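Local coordinates for protein putative protease (Parabacteroides distasonis ATCC 8503, PDB 3KD4) that is of unknown function but may be an exported protease, at residues I423-V427 with V469-E473; I147-T153 with S170-K175. The contacts are given in a common frame with arbitrary orientation. Where two conformers were deposited one is given. Numbering follows the deposited sequence.

Interaction 1 of 2, residues I423-V427 with V469-E473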
loop_
_atom_site.group_PDB
_atom_site.type_symbol
_atom_site.label_atom_id
_atom_site.label_comp_id
_atom_site.label_asym_id
_atom_site.label_seq_id
_atom_site.Cartn_x
_atom_site.Cartn_y
_atom_site.Cartn_z
ATOM N N ILE A 423 2.326 -11.779 15.072
ATOM C CA ILE A 423 2.842 -11.032 16.185
ATOM C C ILE A 423 2.865 -11.889 17.443
ATOM O O ILE A 423 2.052 -12.847 17.608
ATOM C CB ILE A 423 1.997 -9.741 16.411
ATOM C CG1 ILE A 423 2.775 -8.733 17.266
ATOM C CG2 ILE A 423 0.609 -10.112 17.017
ATOM C CD1 ILE A 423 2.602 -7.288 16.848
ATOM N N ARG A 424 3.820 -11.544 18.300
ATOM C CA ARG A 424 3.929 -12.111 19.632
ATOM C C ARG A 424 4.288 -10.987 20.572
ATOM O O ARG A 424 5.318 -10.300 20.373
ATOM C CB ARG A 424 5.018 -13.170 19.699
ATOM C CG ARG A 424 4.880 -14.305 18.713
ATOM C CD ARG A 424 6.119 -15.207 18.745
ATOM N NE ARG A 424 6.083 -16.276 19.743
ATOM C CZ ARG A 424 6.529 -16.143 20.982
ATOM N NH1 ARG A 424 7.018 -14.977 21.372
ATOM N NH2 ARG A 424 6.485 -17.170 21.825
ATOM N N GLU A 425 3.458 -10.780 21.594
ATOM C CA GLU A 425 3.716 -9.702 22.551
ATOM C C GLU A 425 3.686 -10.192 23.989
ATOM O O GLU A 425 2.864 -11.035 24.349
ATOM C CB GLU A 425 2.712 -8.566 22.401
ATOM C CG GLU A 425 2.344 -8.244 21.000
ATOM C CD GLU A 425 1.625 -6.932 20.847
ATOM O OE1 GLU A 425 1.386 -6.218 21.856
ATOM O OE2 GLU A 425 1.299 -6.613 19.680
ATOM N N GLU A 426 4.589 -9.650 24.796
ATOM C CA GLU A 426 4.569 -9.869 26.228
ATOM C C GLU A 426 4.728 -8.540 26.934
ATOM O O GLU A 426 5.681 -7.798 26.651
ATOM C CB GLU A 426 5.677 -10.804 26.645
ATOM C CG GLU A 426 5.778 -10.944 28.152
ATOM C CD GLU A 426 6.990 -11.741 28.565
ATOM O OE1 GLU A 426 8.126 -11.293 28.272
ATOM O OE2 GLU A 426 6.803 -12.820 29.156
ATOM N N VAL A 427 3.794 -8.231 27.841
ATOM C CA VAL A 427 3.874 -7.005 28.618
ATOM C C VAL A 427 3.849 -7.388 30.101
ATOM O O VAL A 427 2.916 -8.068 30.552
ATOM C CB VAL A 427 2.719 -6.023 28.307
ATOM C CG1 VAL A 427 2.908 -4.703 29.106
ATOM C CG2 VAL A 427 2.645 -5.750 26.796
ATOM N N VAL A 469 1.497 -10.387 34.034
ATOM C CA VAL A 469 2.055 -10.634 32.684
ATOM C C VAL A 469 0.922 -10.884 31.674
ATOM O O VAL A 469 0.107 -11.781 31.855
ATOM C CB VAL A 469 3.068 -11.808 32.662
ATOM C CG1 VAL A 469 3.670 -12.000 31.256
ATOM C CG2 VAL A 469 4.174 -11.607 33.708
ATOM N N ARG A 470 0.866 -10.069 30.630
ATOM C CA ARG A 470 -0.075 -10.288 29.531
ATOM C C ARG A 470 0.694 -10.722 28.295
ATOM O O ARG A 470 1.687 -10.089 27.957
ATOM C CB ARG A 470 -0.851 -9.006 29.221
ATOM C CG ARG A 470 -1.548 -8.371 30.436
ATOM C CD ARG A 470 -2.400 -7.224 29.983
ATOM N NE ARG A 470 -3.584 -7.754 29.316
ATOM C CZ ARG A 470 -4.165 -7.229 28.247
ATOM N NH1 ARG A 470 -3.670 -6.159 27.652
ATOM N NH2 ARG A 470 -5.251 -7.805 27.768
ATOM N N THR A 471 0.234 -11.792 27.642
ATOM C CA THR A 471 0.782 -12.264 26.378
ATOM C C THR A 471 -0.296 -12.433 25.296
ATOM O O THR A 471 -1.478 -12.748 25.597
ATOM C CB THR A 471 1.513 -13.623 26.542
ATOM O OG1 THR A 471 0.545 -14.669 26.694
ATOM C CG2 THR A 471 2.422 -13.604 27.778
ATOM N N ILE A 472 0.095 -12.179 24.039
ATOM C CA ILE A 472 -0.727 -12.521 22.878
ATOM C C ILE A 472 0.149 -13.071 21.774
ATOM O O ILE A 472 1.242 -12.560 21.572
ATOM C CB ILE A 472 -1.573 -11.335 22.378
ATOM C CG1 ILE A 472 -2.414 -11.755 21.143
ATOM C CG2 ILE A 472 -0.720 -10.044 22.121
ATOM C CD1 ILE A 472 -3.486 -10.743 20.757
ATOM N N GLU A 473 -0.304 -14.127 21.094
ATOM C CA GLU A 473 0.337 -14.553 19.862
ATOM C C GLU A 473 -0.740 -14.737 18.812
ATOM O O GLU A 473 -1.813 -15.286 19.101
ATOM C CB GLU A 473 1.138 -15.835 20.042
ATOM C CG GLU A 473 0.295 -17.006 20.482
ATOM C CD GLU A 473 1.098 -18.295 20.662
ATOM O OE1 GLU A 473 2.243 -18.236 21.184
ATOM O OE2 GLU A 473 0.557 -19.366 20.293
#
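This is an antiparallel pairing of two neighbouring strands inside a mixed sheet, with residues 423-427 flanked on their other side by strand 370-380 and 469-473 by strand 453-462. The segment axes run at 180° and approach to 4.7 Å. Two hydrogen-bonded pairs set the register: Glu-425 N to Ile-472 O (2.8 Å) with Ile-472 N to Glu-425 O (3.0 Å), and Val-427 N to Arg-470 O (2.8 Å) with Arg-470 N to Val-427 O (2.9 Å). Between them, Glu-426 faces Thr-471 as a non-hydrogen-bonded pair, CA to CA 4.5 Å. Glu-425 CG meets Ile-472 CG2 at 3.7 Å on the face that packs, with Val-427, against Trp-494 of helix 481-495; Arg-470 makes a cation-pi contact with Trp-494 and hydrogen-bonds to its carbonyl O, and Glu-425 OE2 bonds to Ile-401 N. On the polar opposite face Glu-426 salt-bridges Lys-373 and Arg-424 NH1 hydrogen-bonds to Gln-371 OE1, while Glu-473 OE1, 4.4 Å from Arg-424 NH2 and well out of the guanidinium plane, is near in charge alone. A largely antiparallel sheet with a helix on one face makes an alpha+beta two-layer arrangement within the DUF3858 region.

Interaction 2 of 2, residues I147-T153 with S170-K175. With PO4 (phosphate ion), chain D.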
loop_
_atom_site.group_PDB
_atom_site.type_symbol
_atom_site.label_atom_id
_atom_site.label_comp_id
_atom_site.label_asym_id
_atom_site.label_seq_id
_atom_site.Cartn_x
_atom_site.Cartn_y
_atom_site.Cartn_z
ATOM N N ILE A 147 -7.191 -2.779 -25.243
ATOM C CA ILE A 147 -5.737 -2.538 -25.440
ATOM C C ILE A 147 -5.420 -2.716 -26.914
ATOM O O ILE A 147 -5.863 -3.697 -27.490
ATOM C CB ILE A 147 -4.893 -3.522 -24.637
ATOM C CG1 ILE A 147 -5.175 -3.402 -23.131
ATOM C CG2 ILE A 147 -3.357 -3.309 -24.908
ATOM C CD1 ILE A 147 -4.636 -4.676 -22.312
ATOM N N SER A 148 -4.738 -1.753 -27.537
ATOM C CA SER A 148 -4.351 -1.845 -28.953
ATOM C C SER A 148 -2.879 -1.629 -29.067
ATOM O O SER A 148 -2.366 -0.670 -28.491
ATOM C CB SER A 148 -5.053 -0.783 -29.789
ATOM O OG SER A 148 -6.432 -0.893 -29.631
ATOM N N VAL A 149 -2.213 -2.516 -29.801
ATOM C CA VAL A 149 -0.771 -2.447 -30.045
ATOM C C VAL A 149 -0.524 -2.831 -31.520
ATOM O O VAL A 149 -1.393 -3.444 -32.167
ATOM C CB VAL A 149 0.055 -3.353 -29.087
ATOM C CG1 VAL A 149 -0.364 -3.150 -27.614
ATOM C CG2 VAL A 149 -0.060 -4.831 -29.473
ATOM N N PRO A 150 0.654 -2.481 -32.050
ATOM C CA PRO A 150 0.977 -2.875 -33.421
ATOM C C PRO A 150 1.097 -4.388 -33.564
ATOM O O PRO A 150 1.597 -5.045 -32.682
ATOM C CB PRO A 150 2.335 -2.191 -33.702
ATOM C CG PRO A 150 2.458 -1.130 -32.670
ATOM C CD PRO A 150 1.720 -1.694 -31.443
ATOM N N GLU A 151 0.587 -4.920 -34.668
ATOM C CA GLU A 151 0.818 -6.316 -34.972
ATOM C C GLU A 151 2.298 -6.577 -34.895
ATOM O O GLU A 151 3.116 -5.764 -35.332
ATOM C CB GLU A 151 0.255 -6.708 -36.343
ATOM C CG GLU A 151 -1.232 -6.842 -36.192
ATOM C CD GLU A 151 -1.978 -7.249 -37.426
ATOM O OE1 GLU A 151 -1.392 -7.257 -38.551
ATOM O OE2 GLU A 151 -3.187 -7.547 -37.238
ATOM N N GLY A 152 2.626 -7.684 -34.275
ATOM C CA GLY A 152 4.013 -8.049 -34.109
ATOM C C GLY A 152 4.622 -7.638 -32.786
ATOM O O GLY A 152 5.750 -8.078 -32.473
ATOM N N THR A 153 3.929 -6.786 -32.028
ATOM C CA THR A 153 4.358 -6.396 -30.702
ATOM C C THR A 153 3.893 -7.491 -29.722
ATOM O O THR A 153 2.732 -7.922 -29.761
ATOM C CB THR A 153 3.758 -5.004 -30.287
ATOM O OG1 THR A 153 4.335 -3.977 -31.110
ATOM C CG2 THR A 153 4.004 -4.636 -28.774
ATOM N N SER A 170 -8.210 -7.978 -34.759
ATOM C CA SER A 170 -7.190 -7.281 -35.482
ATOM C C SER A 170 -7.773 -6.492 -36.634
ATOM O O SER A 170 -8.804 -6.867 -37.239
ATOM C CB SER A 170 -6.079 -8.212 -35.929
ATOM O OG SER A 170 -6.529 -9.126 -36.900
ATOM N N HIS A 171 -7.110 -5.381 -36.926
ATOM C CA HIS A 171 -7.527 -4.495 -38.005
ATOM C C HIS A 171 -6.390 -3.536 -38.304
ATOM O O HIS A 171 -5.701 -3.086 -37.394
ATOM C CB HIS A 171 -8.786 -3.695 -37.586
ATOM C CG HIS A 171 -8.522 -2.708 -36.494
ATOM N ND1 HIS A 171 -8.191 -1.393 -36.752
ATOM C CD2 HIS A 171 -8.446 -2.866 -35.146
ATOM C CE1 HIS A 171 -7.927 -0.784 -35.606
ATOM N NE2 HIS A 171 -8.103 -1.646 -34.614
ATOM N N ASP A 172 -6.183 -3.260 -39.585
ATOM C CA ASP A 172 -5.329 -2.161 -40.017
ATOM C C ASP A 172 -3.901 -2.239 -39.466
ATOM O O ASP A 172 -3.298 -1.213 -39.202
ATOM C CB ASP A 172 -6.003 -0.834 -39.633
ATOM C CG ASP A 172 -7.438 -0.739 -40.163
ATOM O OD1 ASP A 172 -7.612 -0.647 -41.429
ATOM O OD2 ASP A 172 -8.390 -0.814 -39.326
ATOM N N GLY A 173 -3.366 -3.449 -39.336
ATOM C CA GLY A 173 -2.016 -3.683 -38.780
ATOM C C GLY A 173 -1.948 -3.537 -37.255
ATOM O O GLY A 173 -0.872 -3.437 -36.690
ATOM N N ILE A 174 -3.107 -3.474 -36.596
ATOM C CA ILE A 174 -3.205 -3.300 -35.149
ATOM C C ILE A 174 -3.866 -4.531 -34.542
ATOM O O ILE A 174 -4.825 -5.088 -35.071
ATOM C CB ILE A 174 -4.028 -2.046 -34.764
ATOM C CG1 ILE A 174 -3.357 -0.763 -35.274
ATOM C CG2 ILE A 174 -4.268 -1.959 -33.217
ATOM C CD1 ILE A 174 -4.344 0.368 -35.497
ATOM N N LYS A 175 -3.336 -4.942 -33.407
ATOM C CA LYS A 175 -3.859 -6.047 -32.656
ATOM C C LYS A 175 -4.601 -5.425 -31.445
ATOM O O LYS A 175 -4.028 -4.621 -30.700
ATOM C CB LYS A 175 -2.668 -6.926 -32.259
ATOM C CG LYS A 175 -2.834 -7.767 -31.071
ATOM C CD LYS A 175 -1.730 -8.839 -30.983
ATOM C CE LYS A 175 -0.362 -8.280 -30.572
ATOM N NZ LYS A 175 0.649 -9.379 -30.505
HETATM P P PO4 D . 0.591 -10.664 -34.006
HETATM O O1 PO4 D . -0.312 -9.748 -34.796
HETATM O O2 PO4 D . 1.409 -9.800 -33.072
HETATM O O3 PO4 D . -0.248 -11.634 -33.210
HETATM O O4 PO4 D . 1.482 -11.425 -34.949
HETATM O O HOH W 1 -7.743 -0.789 -32.164
HETATM O O HOH W 2 -4.580 -6.265 -39.438
#
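Lys-175 and Glu-151 bury the largest areas in this contact, 113 and 87 Å², where a strand pairing gives way to turns. In the mixed sheet of the DUF3857 region, strand 140-150 lies between 6-17 and 174-184, with 167-171 outermost, and Val-149 packs on Leu-17, Leu-128 and Thr-207. The backbone of Lys-175 closes an antiparallel hydrogen-bonded pair with Val-149: Val-149 N to Lys-175 O is 2.9 Å and Lys-175 N to Val-149 O is 2.7 Å. Its side chain runs along Val-149, with CE 3.6 Å from Val-149 CG2, and its NZ donates to Thr-153 O at 2.6 Å, tying the strand to the far end of the type II turn 150-153. Lys-175 NZ and Gly-152 N each donate to phosphate O2 at 2.7 Å, an ion probably taken from the crystallisation liquor. Glu-151 extends the pairing by one bond, N to Gly-173 O (2.9 Å), and its OE2 accepts from a water (2.9 Å) that in turn accepts from Gly-173 N (3.1 Å). Within 170-175, His-171 N to Ile-174 O (3.0 Å) and Ile-174 N to His-171 O (2.7 Å) close a 2:2 beta hairpin. Its type I' turn, with Asp-172 and Gly-173 at positive phi, meets the type II turn at the end of the antiparallel strand pair 140-150/174-184.

Both contacts pair antiparallel strands, yet they belong to separate parts of the chain. Interaction 2 lies within the DUF3857 sequence range and interaction 1 within that of DUF3858; their centres are 59 Å apart and their nearest atoms about 39 Å, so they do not touch. They sit on opposite sides of the chain's centre, the centre of interaction 2 about 34 Å and that of interaction 1 about 27 Å from it, and interaction 2 closes before interaction 1 opens. Pair 423-427/469-473 is partly buried, whereas 147-153/170-175 is a surface contact where the strands run out into turns. The phosphate at interaction 2 is probably from the crystallisation liquor; no active site has been identified, so neither contact can be assigned to one.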